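Putative transcriptional regulator, sugar-binding family (Arthrobacter aurescens, PDB 3NZE) is probably a SorC-family transcriptional regulator that binds DNA and responds to a carbohydrate ligand, here represented by its putative sugar-binding domain. Local coordinates at residues 116-121 and 145-150; 154-159 and 218-223. All coordinates share one frame; numbering follows the deposited sequence.

Contact 1 of 2, residues 116-121 and 145-150; sequences RVEQFP and LDLQAR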
# COMPACT_ATOMS: atom_id res chain seq x y z
N ARG A 116 17.07 10.26 -4.20
CA ARG A 116 17.91 9.32 -3.47
C ARG A 116 17.06 8.24 -2.84
O ARG A 116 15.98 8.51 -2.31
CB ARG A 116 18.72 10.03 -2.38
CG ARG A 116 19.69 9.10 -1.67
CD ARG A 116 20.53 9.83 -0.65
NE ARG A 116 19.89 9.90 0.66
CZ ARG A 116 19.47 11.02 1.24
NH1 ARG A 116 19.63 12.19 0.62
NH2 ARG A 116 18.91 10.98 2.44
N VAL A 117 17.55 7.00 -2.88
CA VAL A 117 16.82 5.87 -2.33
C VAL A 117 17.29 5.54 -0.91
O VAL A 117 18.48 5.40 -0.66
CB VAL A 117 16.98 4.63 -3.22
CG1 VAL A 117 16.41 3.40 -2.54
CG2 VAL A 117 16.31 4.85 -4.58
N GLU A 118 16.34 5.43 0.01
CA GLU A 118 16.65 5.00 1.37
C GLU A 118 15.91 3.72 1.73
O GLU A 118 14.68 3.71 1.87
CB GLU A 118 16.32 6.09 2.39
CG GLU A 118 17.18 7.35 2.25
CD GLU A 118 18.60 7.16 2.78
OE1 GLU A 118 18.87 6.11 3.40
OE2 GLU A 118 19.43 8.06 2.57
N GLN A 119 16.65 2.64 1.89
CA GLN A 119 16.04 1.36 2.20
C GLN A 119 16.06 1.02 3.69
O GLN A 119 16.74 1.67 4.49
CB GLN A 119 16.66 0.24 1.36
CG GLN A 119 16.34 0.45 -0.11
CD GLN A 119 16.46 -0.80 -0.93
OE1 GLN A 119 17.33 -0.88 -1.79
NE2 GLN A 119 15.58 -1.78 -0.69
N PHE A 120 15.32 -0.02 4.02
CA PHE A 120 14.94 -0.34 5.39
C PHE A 120 15.56 -1.70 5.70
O PHE A 120 15.10 -2.72 5.18
CB PHE A 120 13.41 -0.41 5.41
CG PHE A 120 12.77 -0.30 6.78
CD1 PHE A 120 13.45 0.23 7.87
CD2 PHE A 120 11.46 -0.72 6.97
CE1 PHE A 120 12.83 0.33 9.12
CE2 PHE A 120 10.84 -0.63 8.20
CZ PHE A 120 11.52 -0.10 9.27
N PRO A 121 16.63 -1.74 6.52
CA PRO A 121 17.39 -2.99 6.67
C PRO A 121 16.76 -3.95 7.67
O PRO A 121 17.39 -4.34 8.66
CB PRO A 121 18.75 -2.50 7.20
CG PRO A 121 18.39 -1.30 8.01
CD PRO A 121 17.28 -0.61 7.22
N LEU A 145 13.19 4.99 10.48
CA LEU A 145 11.91 5.33 11.10
C LEU A 145 11.74 6.85 11.11
O LEU A 145 10.64 7.35 10.91
CB LEU A 145 11.81 4.75 12.51
CG LEU A 145 11.83 3.22 12.59
CD1 LEU A 145 11.82 2.73 14.03
CD2 LEU A 145 10.65 2.63 11.80
N ASP A 146 12.83 7.57 11.34
CA ASP A 146 12.79 9.03 11.42
C ASP A 146 12.45 9.64 10.06
O ASP A 146 11.70 10.63 9.97
CB ASP A 146 14.12 9.60 11.93
CG ASP A 146 14.38 9.28 13.39
OD1 ASP A 146 13.44 8.87 14.11
OD2 ASP A 146 15.54 9.45 13.83
N LEU A 147 13.01 9.06 9.00
CA LEU A 147 12.72 9.52 7.64
C LEU A 147 11.27 9.26 7.29
O LEU A 147 10.60 10.10 6.70
CB LEU A 147 13.62 8.80 6.62
CG LEU A 147 14.88 9.53 6.18
CD1 LEU A 147 15.62 8.70 5.12
CD2 LEU A 147 14.54 10.90 5.64
N GLN A 148 10.79 8.07 7.65
CA GLN A 148 9.41 7.71 7.39
C GLN A 148 8.47 8.72 8.05
O GLN A 148 7.46 9.09 7.47
CB GLN A 148 9.10 6.31 7.92
CG GLN A 148 9.72 5.18 7.09
CD GLN A 148 9.55 3.82 7.74
OE1 GLN A 148 9.00 3.71 8.82
NE2 GLN A 148 10.03 2.77 7.07
N ALA A 149 8.83 9.17 9.25
CA ALA A 149 7.97 10.07 10.02
C ALA A 149 7.83 11.42 9.34
O ALA A 149 6.85 12.15 9.57
CB ALA A 149 8.52 10.24 11.45
N ARG A 150 8.79 11.76 8.49
CA ARG A 150 8.79 13.04 7.79
C ARG A 150 8.21 12.96 6.38
O ARG A 150 8.29 13.92 5.62
CB ARG A 150 10.22 13.59 7.68
CG ARG A 150 10.88 13.95 9.01
CD ARG A 150 12.40 14.09 8.82
NE ARG A 150 12.72 15.11 7.83
CZ ARG A 150 13.87 15.19 7.16
NH1 ARG A 150 14.83 14.30 7.36
NH2 ARG A 150 14.05 16.16 6.27
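The phenyl ring of F120 and the amide of Q148 meet where strand 116-118 runs out into a loop over helix 139-149. Q148 NE2 sits over one face of the ring, 3.7 Å from F120 CE2 and offset toward the rim, with the amide plane turned 73° from the ring plane. L145 CD2 approaches the same ring obliquely, 3.8 Å from F120 CZ. Strand and helix belong to a beta-alpha-beta crossover of a Rossmann-like domain: strand 116-118 pairs in parallel with strand 84-87, and the chain then passes through helix 139-149 to strand 153-160. With CG anti to the backbone N (chi1 -162°), the F120 ring reaches the helix, where V141 and I144 also touch it. What fixes the Q148 amide is a hydrogen bond from NE2 to the backbone O of Q87; the ring packs beside it.

Within the strand itself, two residues before F120, L147 CD1 packs against the aliphatic part of E118, 3.5 Å from E118 CG, and the two side chains cross at about a right angle. The E118 chain bends at chi2 (-75°), which carries its carboxylate to R116. E118 is a calcium ligand in a crystal structure of this protein, although no calcium is bound to this chain here. With E118 cut back to an alanine, the R116 guanidinium is likely to lose its carboxylate mate, and a gap to open beside L147 CD1. The R116 guanidinium approaches side-on, and both of its donors share a single oxygen, which lies in the guanidinium plane: E118 OE2 is met on its anti side by R116 NE at 2.7 Å and by R116 NH2 at 3.0 Å, both tilted out of the carboxylate plane.

Contact 2 of 2, residues 154-159 and 218-223; sequences AIFGVG and EQLRQV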
# COMPACT_ATOMS: atom_id res chain seq x y z
N ALA A 154 2.58 9.18 0.74
CA ALA A 154 2.71 7.74 0.95
C ALA A 154 2.01 7.06 -0.21
O ALA A 154 0.95 7.51 -0.62
CB ALA A 154 2.05 7.32 2.27
N ILE A 155 2.60 5.99 -0.73
CA ILE A 155 1.98 5.27 -1.84
C ILE A 155 1.92 3.81 -1.48
O ILE A 155 2.94 3.23 -1.08
CB ILE A 155 2.81 5.40 -3.14
CG1 ILE A 155 3.15 6.87 -3.41
CG2 ILE A 155 2.03 4.80 -4.32
CD1 ILE A 155 4.15 7.09 -4.54
N PHE A 156 0.75 3.20 -1.62
CA PHE A 156 0.56 1.84 -1.14
C PHE A 156 -0.59 1.11 -1.80
O PHE A 156 -1.56 1.73 -2.25
CB PHE A 156 0.35 1.81 0.38
CG PHE A 156 -0.73 2.74 0.88
CD1 PHE A 156 -2.06 2.33 0.92
CD2 PHE A 156 -0.40 4.02 1.30
CE1 PHE A 156 -3.05 3.19 1.40
CE2 PHE A 156 -1.39 4.88 1.78
CZ PHE A 156 -2.72 4.47 1.83
N GLY A 157 -0.49 -0.22 -1.82
CA GLY A 157 -1.62 -1.07 -2.15
C GLY A 157 -2.29 -1.54 -0.87
O GLY A 157 -2.01 -1.05 0.22
N VAL A 158 -3.20 -2.50 -1.01
CA VAL A 158 -3.96 -3.00 0.14
C VAL A 158 -3.99 -4.52 0.11
O VAL A 158 -4.33 -5.12 -0.91
CB VAL A 158 -5.41 -2.48 0.11
CG1 VAL A 158 -6.19 -2.98 1.33
CG2 VAL A 158 -5.44 -0.96 0.08
N GLY A 159 -3.62 -5.14 1.23
CA GLY A 159 -3.78 -6.57 1.39
C GLY A 159 -5.20 -6.86 1.82
O GLY A 159 -5.85 -6.02 2.43
N GLU A 218 -2.02 5.75 12.51
CA GLU A 218 -2.00 7.12 13.00
C GLU A 218 -0.97 7.98 12.27
O GLU A 218 -1.25 9.11 11.87
CB GLU A 218 -1.77 7.17 14.52
CG GLU A 218 -1.78 8.60 15.08
CD GLU A 218 -1.43 8.67 16.56
OE1 GLU A 218 -1.18 7.61 17.17
OE2 GLU A 218 -1.39 9.80 17.10
N GLN A 219 0.23 7.44 12.08
CA GLN A 219 1.24 8.15 11.31
C GLN A 219 0.82 8.39 9.87
O GLN A 219 0.99 9.49 9.34
CB GLN A 219 2.58 7.41 11.37
CG GLN A 219 3.69 8.15 10.65
CD GLN A 219 5.03 7.47 10.81
OE1 GLN A 219 5.64 7.51 11.88
NE2 GLN A 219 5.51 6.83 9.74
N LEU A 220 0.27 7.37 9.21
CA LEU A 220 -0.22 7.54 7.84
C LEU A 220 -1.24 8.65 7.74
O LEU A 220 -1.22 9.45 6.80
CB LEU A 220 -0.86 6.26 7.33
CG LEU A 220 0.04 5.17 6.77
CD1 LEU A 220 -0.83 4.13 6.10
CD2 LEU A 220 1.05 5.76 5.79
N ARG A 221 -2.16 8.70 8.69
CA ARG A 221 -3.23 9.68 8.61
C ARG A 221 -2.73 11.12 8.70
O ARG A 221 -3.46 12.04 8.39
CB ARG A 221 -4.32 9.40 9.66
CG ARG A 221 -5.24 8.24 9.30
CD ARG A 221 -6.43 8.13 10.27
NE ARG A 221 -6.03 7.64 11.58
CZ ARG A 221 -6.07 6.36 11.95
NH1 ARG A 221 -6.50 5.42 11.12
NH2 ARG A 221 -5.67 6.01 13.18
N GLN A 222 -1.48 11.30 9.12
CA GLN A 222 -0.92 12.66 9.22
C GLN A 222 -0.13 13.03 7.97
O GLN A 222 0.33 14.17 7.85
CB GLN A 222 -0.03 12.81 10.46
CG GLN A 222 -0.51 12.08 11.71
CD GLN A 222 -1.95 12.41 12.07
OE1 GLN A 222 -2.40 13.55 11.92
NE2 GLN A 222 -2.68 11.40 12.55
N VAL A 223 0.06 12.07 7.07
CA VAL A 223 0.80 12.34 5.85
C VAL A 223 -0.11 13.12 4.90
O VAL A 223 -1.32 12.87 4.85
CB VAL A 223 1.29 11.03 5.20
CG1 VAL A 223 1.97 11.31 3.85
CG2 VAL A 223 2.24 10.32 6.13
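A154 and L220 bury the most surface here, meeting methyl to methyl with A154 CB 4.0 Å from L220 CD2. A154 is on strand 153-160, well inside the sheet, and L220 points toward it from the short helix 217-221. That helix leads into strand 225-230, the parallel neighbour of strand 153-160 in this Rossmann-like domain, at the end of a long connection that includes the antiparallel pair 188-192 and 195-198.

The two branches of L220 divide the strand between them. While CD2 rests on A154, L220 CD1 approaches the ring of F156 obliquely and loosely, 4.4 Å from F156 CE2; V192 touches both L220 and F156 from the adjoining strand.

V223, just past the helix, packs at the backbone N of A154. Its first torsion, with CG1 anti to its own backbone N (chi1 175°), directs that methyl to the strand backbone and brings V223 CG1 within 3.8 Å of A154 N; M151 packs on V223 as well. The turn that places V223 there is tied by a backbone bond from V223 N to L220 O of 2.9 Å.

The backbone of A154 is taken up by strand pairing with R225 and I227. No hydrogen bond joins the two segments, and the side chains that meet are all hydrocarbon, so this contact depends on close packing rather than on directional bonds.

How the contacts relate
From the N terminus, the chain first lays down strands 23-27, 59-62 and 84-87, then reaches strand 116-118. Contact 1 closes a loop of 23 residues, mostly helical, by bringing helix 139-149 back against that strand. The chain next enters strand 153-160, where contact 2 opens; it closes 58 residues later, after strands 188-192 and 195-198, at helix 217-221. The two loops therefore stand in series, neither nested nor crossed. Both contacts reach the same sheet, with centres about 14 Å apart. Their helical segments touch, Q148 O lying 3.8 Å from Q219 NE2 in plain packing, so helices 139-149 and 217-221 adjoin each other over the sheet.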